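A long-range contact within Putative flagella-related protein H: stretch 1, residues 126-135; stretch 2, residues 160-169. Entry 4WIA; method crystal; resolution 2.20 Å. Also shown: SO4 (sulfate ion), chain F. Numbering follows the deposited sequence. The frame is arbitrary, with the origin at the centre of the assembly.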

# COMPACT_ATOMS: atom_id res chain seq x y z
N PHE A 126 -11.89 -16.27 14.18
CA PHE A 126 -12.20 -16.81 15.48
C PHE A 126 -11.05 -17.66 15.98
O PHE A 126 -10.83 -18.75 15.48
CB PHE A 126 -13.48 -17.66 15.46
CG PHE A 126 -14.68 -16.89 14.97
CD1 PHE A 126 -15.36 -16.08 15.82
CD2 PHE A 126 -15.02 -16.88 13.65
CE1 PHE A 126 -16.43 -15.32 15.41
CE2 PHE A 126 -16.08 -16.10 13.22
CZ PHE A 126 -16.77 -15.30 14.11
N ASP A 127 -10.34 -17.16 16.99
CA ASP A 127 -9.23 -17.88 17.55
C ASP A 127 -9.49 -17.98 19.05
O ASP A 127 -9.02 -17.11 19.78
CB ASP A 127 -7.95 -17.08 17.25
CG ASP A 127 -6.70 -17.71 17.84
OD1 ASP A 127 -6.73 -18.95 18.03
OD2 ASP A 127 -5.70 -16.98 18.08
N SER A 128 -10.22 -18.98 19.56
CA SER A 128 -10.45 -20.30 19.01
C SER A 128 -11.95 -20.56 18.83
O SER A 128 -12.75 -20.33 19.75
CB SER A 128 -9.90 -21.28 20.05
OG SER A 128 -10.42 -22.60 19.96
N ILE A 129 -12.32 -21.08 17.67
CA ILE A 129 -13.68 -21.51 17.47
C ILE A 129 -13.90 -22.82 18.25
O ILE A 129 -14.99 -23.03 18.79
CB ILE A 129 -14.05 -21.66 16.00
CG1 ILE A 129 -15.55 -21.58 15.80
CG2 ILE A 129 -13.58 -22.99 15.47
CD1 ILE A 129 -16.20 -20.28 16.22
N SER A 130 -12.87 -23.65 18.39
CA SER A 130 -13.01 -24.89 19.16
C SER A 130 -13.34 -24.63 20.64
O SER A 130 -14.20 -25.33 21.21
CB SER A 130 -11.80 -25.83 19.00
OG SER A 130 -10.63 -25.34 19.62
N ALA A 131 -12.73 -23.62 21.27
CA ALA A 131 -13.08 -23.26 22.65
C ALA A 131 -14.53 -22.76 22.74
O ALA A 131 -15.26 -23.11 23.69
CB ALA A 131 -12.15 -22.23 23.20
N LEU A 132 -14.99 -21.99 21.76
CA LEU A 132 -16.36 -21.46 21.77
C LEU A 132 -17.41 -22.56 21.60
O LEU A 132 -18.47 -22.50 22.22
CB LEU A 132 -16.53 -20.43 20.67
CG LEU A 132 -15.74 -19.13 20.88
CD1 LEU A 132 -15.71 -18.27 19.62
CD2 LEU A 132 -16.28 -18.29 22.03
N ILE A 133 -17.13 -23.54 20.74
CA ILE A 133 -18.03 -24.68 20.62
C ILE A 133 -18.02 -25.51 21.90
O ILE A 133 -19.07 -25.77 22.49
CB ILE A 133 -17.67 -25.57 19.42
CG1 ILE A 133 -17.82 -24.73 18.14
CG2 ILE A 133 -18.57 -26.81 19.39
CD1 ILE A 133 -17.17 -25.29 16.88
N ALA A 134 -16.83 -25.91 22.34
CA ALA A 134 -16.69 -26.84 23.46
C ALA A 134 -17.33 -26.31 24.72
O ALA A 134 -17.72 -27.09 25.57
CB ALA A 134 -15.22 -27.16 23.70
N ASN A 135 -17.39 -24.99 24.87
CA ASN A 135 -17.99 -24.39 26.03
C ASN A 135 -19.35 -23.76 25.80
O ASN A 135 -19.86 -23.06 26.68
CB ASN A 135 -17.04 -23.38 26.61
CG ASN A 135 -15.77 -24.02 27.07
OD1 ASN A 135 -15.78 -24.83 27.96
ND2 ASN A 135 -14.67 -23.69 26.44
N ILE A 160 -11.92 -17.19 9.22
CA ILE A 160 -10.80 -17.98 9.58
C ILE A 160 -11.00 -18.42 11.02
O ILE A 160 -11.13 -17.56 11.86
CB ILE A 160 -9.48 -17.11 9.49
CG1 ILE A 160 -9.32 -16.52 8.09
CG2 ILE A 160 -8.28 -17.96 9.82
CD1 ILE A 160 -8.11 -15.58 7.90
N CYS A 161 -10.95 -19.73 11.30
CA CYS A 161 -11.03 -20.23 12.66
C CYS A 161 -9.85 -21.11 13.01
O CYS A 161 -9.33 -21.86 12.19
CB CYS A 161 -12.25 -21.10 12.85
SG CYS A 161 -13.85 -20.42 12.36
N THR A 162 -9.45 -21.08 14.27
CA THR A 162 -8.56 -22.09 14.78
C THR A 162 -9.34 -23.16 15.56
O THR A 162 -10.31 -22.87 16.24
CB THR A 162 -7.47 -21.49 15.65
OG1 THR A 162 -8.04 -20.97 16.83
CG2 THR A 162 -6.76 -20.33 14.90
N VAL A 163 -8.82 -24.38 15.50
CA VAL A 163 -9.40 -25.51 16.13
C VAL A 163 -8.30 -26.29 16.85
O VAL A 163 -7.30 -26.65 16.23
CB VAL A 163 -9.99 -26.42 15.05
CG1 VAL A 163 -10.39 -27.78 15.64
CG2 VAL A 163 -11.17 -25.75 14.37
N ASN A 164 -8.47 -26.52 18.15
CA ASN A 164 -7.61 -27.43 18.88
C ASN A 164 -8.31 -28.76 18.96
O ASN A 164 -9.34 -28.87 19.61
CB ASN A 164 -7.30 -26.88 20.27
CG ASN A 164 -6.44 -27.83 21.11
OD1 ASN A 164 -6.28 -29.01 20.81
ND2 ASN A 164 -5.89 -27.30 22.19
N PRO A 165 -7.78 -29.80 18.30
CA PRO A 165 -8.56 -31.03 18.23
C PRO A 165 -8.77 -31.72 19.59
O PRO A 165 -9.65 -32.55 19.69
CB PRO A 165 -7.73 -31.92 17.27
CG PRO A 165 -6.35 -31.39 17.33
CD PRO A 165 -6.51 -29.91 17.57
N LYS A 166 -7.97 -31.35 20.60
CA LYS A 166 -8.15 -31.88 21.96
C LYS A 166 -9.44 -31.42 22.67
O LYS A 166 -9.81 -31.93 23.74
CB LYS A 166 -6.96 -31.54 22.84
CG LYS A 166 -5.76 -32.41 22.56
CD LYS A 166 -4.49 -31.85 23.19
CE LYS A 166 -3.47 -32.93 23.47
NZ LYS A 166 -3.92 -33.79 24.59
N GLU A 167 -10.10 -30.45 22.08
CA GLU A 167 -11.18 -29.77 22.74
C GLU A 167 -12.47 -30.32 22.21
O GLU A 167 -13.49 -30.08 22.81
CB GLU A 167 -11.14 -28.26 22.47
CG GLU A 167 -10.23 -27.43 23.37
CD GLU A 167 -10.34 -25.91 23.14
OE1 GLU A 167 -10.17 -25.14 24.11
OE2 GLU A 167 -10.56 -25.46 22.01
N LEU A 168 -12.44 -31.07 21.10
CA LEU A 168 -13.66 -31.55 20.47
C LEU A 168 -13.52 -32.99 20.02
O LEU A 168 -12.43 -33.43 19.64
CB LEU A 168 -13.97 -30.71 19.24
CG LEU A 168 -14.17 -29.22 19.47
CD1 LEU A 168 -14.38 -28.57 18.12
CD2 LEU A 168 -15.34 -28.94 20.38
N PRO A 169 -14.64 -33.76 20.08
CA PRO A 169 -14.64 -35.11 19.46
C PRO A 169 -14.48 -35.09 17.92
O PRO A 169 -14.80 -34.12 17.23
CB PRO A 169 -16.00 -35.73 19.89
CG PRO A 169 -16.76 -34.66 20.60
CD PRO A 169 -15.89 -33.44 20.79
S SO4 F . -5.38 -23.58 21.35
O1 SO4 F . -4.68 -24.64 20.60
O2 SO4 F . -4.54 -22.59 22.08
O3 SO4 F . -6.10 -24.41 22.35
O4 SO4 F . -6.33 -22.76 20.51

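The apolar part of the contact is made of side chains meeting at van der Waals distance. Ile129, in the first turn of helix 129-134, sets its CG2 3.5 Å from Cys161 CB and 3.8 Å from Val163 CG2, so one methyl group touches two residues of strand 160-163. Its CA-to-CB bond points toward that strand although the end of the side chain leads away. Farther along the helix, Leu168 supplies the apolar surface: its CD2 lies 3.8 Å from Ala134 CB and 4.0 Å from Ile133 CG2, while its CD1 is 3.9 Å from Ser130 CB. Phe126 and Cys161 point to the same face of the sheet, with Phe126 CD2 3.9 Å from Cys161 SG. Cys161 SG sits 5.2 Å from the centroid of the Phe126 ring and 71° off its normal, an oblique approach.

That pairing follows from a parallel bridge between Phe126 and Cys161, whose CA atoms are 4.6 Å apart. Phe126 N donates to Ile160 O at 2.8 Å, and Thr162 N donates to Phe126 O at 3.0 Å, both with N-H...O angles of 158°. Phe126 thus bonds to the residues before and after its bridge partner, as parallel pairing requires. Phe126 O also receives a CA-H...O contact from Cys161 CA at 3.2 Å.

Beyond the bridge, a cis peptide bond precedes Ser128 and the chain enters the helix. Thr162 spans this change: its OG1 donates to Asp127 OD1 at 2.7 Å, and its carbonyl O accepts weak hydrogen bonds from Ile129 N at 3.0 Å (133°) and from Ser130 N at 3.4 Å (160°). The first is weakened by its bend, whereas the second is straighter but long.

At the polar edge, Ser130 OG links two points of the second stretch. Ser130 OG accepts from Asn164 N at 2.9 Å with a nearly linear angle of 174°, and donates to Glu167 OE2 at a very short 2.4 Å. Glu167 OE2 also comes within 2.9 Å of Ala131 N, but the angle is too poor for a hydrogen bond; that amide instead donates to Ser128 OG at 2.8 Å and 163°, which caps the helix. The carboxylate therefore lies beside the helix start without replacing its serine cap. Next to this network, Asn164 ND2 donates to O3 of the sulfate ion at 2.9 Å and 164°, while Asn164 OD1 accepts from Lys166 N at 2.9 Å, bracing the turn that carries Glu167.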